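PDB 5C5V: acidocalcisomal pyrophosphatase from Trypanosoma brucei brucei, which probably hydrolyses inorganic pyrophosphate to phosphate with the help of magnesium ions. Local coordinates for residues I132-R137 with P202-S207. Sequence-based numbering, arbitrary orientation.
Sequences IPLYVR and PQTWES
Leu134 and Pro202 bring the two irregular loops together, their CA atoms 5.4 Å apart, and from there 202-207 runs away from 132-137. Neither segment is a strand, and the one direct hydrogen bond between them uses a side chain. Gln203 supplies it: OE1 accepts a hydrogen bond from Leu134 N at 3.0 Å, with the N-H fairly straight (159°) but the donor well above the carbonyl plane. Water 1 donates to the same OE1 at 2.9 Å and accepts from Tyr135 N, so one amide oxygen serves two successive N-H groups, one through water. Glutamine suits the place because its amide carries both an acceptor and a donor: while OE1 takes these, NE2 hydrogen-bonds to His130 O; with CG anti to the carbonyl carbon and the chain extended beyond it, the amide lies alongside Pro133. Pro202 follows strand 197-200 of the mixed, curled beta-sheet of this PPase-family protein, and 132-137 is the loop after helix 128-131, so the contact joins that loop to the one leaving the strand. Proline brings a compact apolar ring: its CB lies 3.3 Å from Ile132 O, and its CG meets Ile132 CG2 at 3.9 Å and also nears Pro133 O. Leu134, with CG anti to the backbone N, lays CB and CD1 against Pro202 O, while its CD2 tip meets Thr204 CG2 at 3.8 Å, the two side chains crossing at about a right angle. Threonine offers this methyl while OG1 is hydrogen-bonded to Phe201 O and Val223 N. Helix 316-336 also packs on Leu134, through Ile323 and His327, and the side chain of Thr204 is about 9 Å from a bound magnesium ion.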
loop_
_atom_site.group_PDB
_atom_site.type_symbol
_atom_site.label_atom_id
_atom_site.label_comp_id
_atom_site.label_asym_id
_atom_site.label_seq_id
_atom_site.Cartn_x
_atom_site.Cartn_y
_atom_site.Cartn_z
ATOM N N ILE A 132 -5.497 -19.039 23.823
ATOM C CA ILE A 132 -5.666 -18.234 22.617
ATOM C C ILE A 132 -5.869 -19.147 21.417
ATOM O O ILE A 132 -5.050 -20.027 21.172
ATOM C CB ILE A 132 -4.464 -17.312 22.362
ATOM C CG1 ILE A 132 -4.312 -16.314 23.511
ATOM C CG2 ILE A 132 -4.643 -16.565 21.052
ATOM C CD1 ILE A 132 -3.074 -15.447 23.399
ATOM N N PRO A 133 -6.981 -18.963 20.682
ATOM C CA PRO A 133 -7.257 -19.850 19.544
ATOM C C PRO A 133 -6.156 -19.746 18.495
ATOM O O PRO A 133 -5.711 -18.648 18.187
ATOM C CB PRO A 133 -8.598 -19.333 18.991
ATOM C CG PRO A 133 -9.162 -18.458 20.048
ATOM C CD PRO A 133 -7.992 -17.900 20.810
ATOM N N LEU A 134 -5.713 -20.885 17.983
ATOM C CA LEU A 134 -4.756 -20.928 16.897
ATOM C C LEU A 134 -5.403 -20.368 15.630
ATOM O O LEU A 134 -4.840 -19.499 14.964
ATOM C CB LEU A 134 -4.270 -22.364 16.670
ATOM C CG LEU A 134 -3.425 -22.638 15.426
ATOM C CD1 LEU A 134 -2.185 -21.745 15.398
ATOM C CD2 LEU A 134 -3.041 -24.112 15.399
ATOM N N TYR A 135 -6.601 -20.869 15.325
ATOM C CA TYR A 135 -7.373 -20.445 14.160
ATOM C C TYR A 135 -8.308 -19.296 14.507
ATOM O O TYR A 135 -9.052 -19.375 15.490
ATOM C CB TYR A 135 -8.197 -21.607 13.612
ATOM C CG TYR A 135 -7.358 -22.754 13.128
ATOM C CD1 TYR A 135 -6.855 -22.769 11.830
ATOM C CD2 TYR A 135 -7.053 -23.819 13.968
ATOM C CE1 TYR A 135 -6.072 -23.810 11.382
ATOM C CE2 TYR A 135 -6.266 -24.866 13.530
ATOM C CZ TYR A 135 -5.780 -24.850 12.232
ATOM O OH TYR A 135 -4.996 -25.878 11.777
ATOM N N VAL A 136 -8.286 -18.239 13.696
ATOM C CA VAL A 136 -9.228 -17.138 13.859
ATOM C C VAL A 136 -10.492 -17.457 13.075
ATOM O O VAL A 136 -10.506 -17.405 11.844
ATOM C CB VAL A 136 -8.635 -15.794 13.375
ATOM C CG1 VAL A 136 -9.630 -14.658 13.610
ATOM C CG2 VAL A 136 -7.294 -15.520 14.081
ATOM N N ARG A 137 -11.549 -17.818 13.788
ATOM C CA ARG A 137 -12.775 -18.278 13.149
ATOM C C ARG A 137 -13.897 -17.272 13.355
ATOM O O ARG A 137 -14.319 -17.032 14.486
ATOM C CB ARG A 137 -13.204 -19.638 13.728
ATOM C CG ARG A 137 -12.193 -20.774 13.549
ATOM C CD ARG A 137 -12.394 -21.886 14.602
ATOM N NE ARG A 137 -13.677 -22.575 14.474
ATOM C CZ ARG A 137 -14.653 -22.572 15.390
ATOM N NH1 ARG A 137 -14.524 -21.895 16.535
ATOM N NH2 ARG A 137 -15.774 -23.251 15.151
ATOM N N PRO A 202 -0.064 -20.207 19.254
ATOM C CA PRO A 202 -0.692 -20.896 20.385
ATOM C C PRO A 202 -1.262 -22.249 19.963
ATOM O O PRO A 202 -1.484 -22.450 18.768
ATOM C CB PRO A 202 -1.808 -19.929 20.810
ATOM C CG PRO A 202 -2.138 -19.180 19.562
ATOM C CD PRO A 202 -0.814 -19.006 18.847
ATOM N N GLN A 203 -1.469 -23.155 20.922
ATOM C CA GLN A 203 -2.126 -24.447 20.675
ATOM C C GLN A 203 -1.361 -25.284 19.648
ATOM O O GLN A 203 -1.956 -26.017 18.854
ATOM C CB GLN A 203 -3.577 -24.238 20.226
ATOM C CG GLN A 203 -4.376 -23.356 21.187
ATOM C CD GLN A 203 -5.862 -23.236 20.836
ATOM O OE1 GLN A 203 -6.260 -23.297 19.664
ATOM N NE2 GLN A 203 -6.690 -23.075 21.864
ATOM N N THR A 204 -0.036 -25.148 19.670
ATOM C CA THR A 204 0.852 -26.034 18.923
ATOM C C THR A 204 1.965 -26.514 19.836
ATOM O O THR A 204 2.269 -25.882 20.851
ATOM C CB THR A 204 1.497 -25.346 17.700
ATOM O OG1 THR A 204 2.320 -24.265 18.157
ATOM C CG2 THR A 204 0.443 -24.815 16.746
ATOM N N TRP A 205 2.608 -27.601 19.443
ATOM C CA TRP A 205 3.709 -28.139 20.213
ATOM C C TRP A 205 4.621 -28.987 19.319
ATOM O O TRP A 205 4.155 -29.902 18.620
ATOM C CB TRP A 205 3.169 -28.957 21.396
ATOM C CG TRP A 205 4.210 -29.617 22.257
ATOM C CD1 TRP A 205 5.264 -29.019 22.892
ATOM C CD2 TRP A 205 4.276 -31.008 22.592
ATOM N NE1 TRP A 205 5.990 -29.958 23.586
ATOM C CE2 TRP A 205 5.402 -31.187 23.419
ATOM C CE3 TRP A 205 3.503 -32.123 22.255
ATOM C CZ2 TRP A 205 5.767 -32.440 23.925
ATOM C CZ3 TRP A 205 3.867 -33.365 22.764
ATOM C CH2 TRP A 205 4.985 -33.511 23.585
ATOM N N GLU A 206 5.914 -28.677 19.330
ATOM C CA GLU A 206 6.892 -29.497 18.618
ATOM C C GLU A 206 7.184 -30.737 19.459
ATOM O O GLU A 206 8.124 -30.762 20.258
ATOM C CB GLU A 206 8.176 -28.712 18.336
ATOM C CG GLU A 206 7.962 -27.456 17.502
ATOM C CD GLU A 206 7.914 -27.729 16.005
ATOM O OE1 GLU A 206 7.558 -28.855 15.602
ATOM O OE2 GLU A 206 8.242 -26.811 15.218
ATOM N N SER A 207 6.356 -31.758 19.266
ATOM C CA SER A 207 6.351 -32.949 20.105
ATOM C C SER A 207 7.705 -33.646 20.229
ATOM O O SER A 207 8.384 -33.902 19.235
ATOM C CB SER A 207 5.332 -33.950 19.561
ATOM O OG SER A 207 5.373 -35.138 20.312
HETATM O O HOH W 1 -7.947 -23.015 17.316
#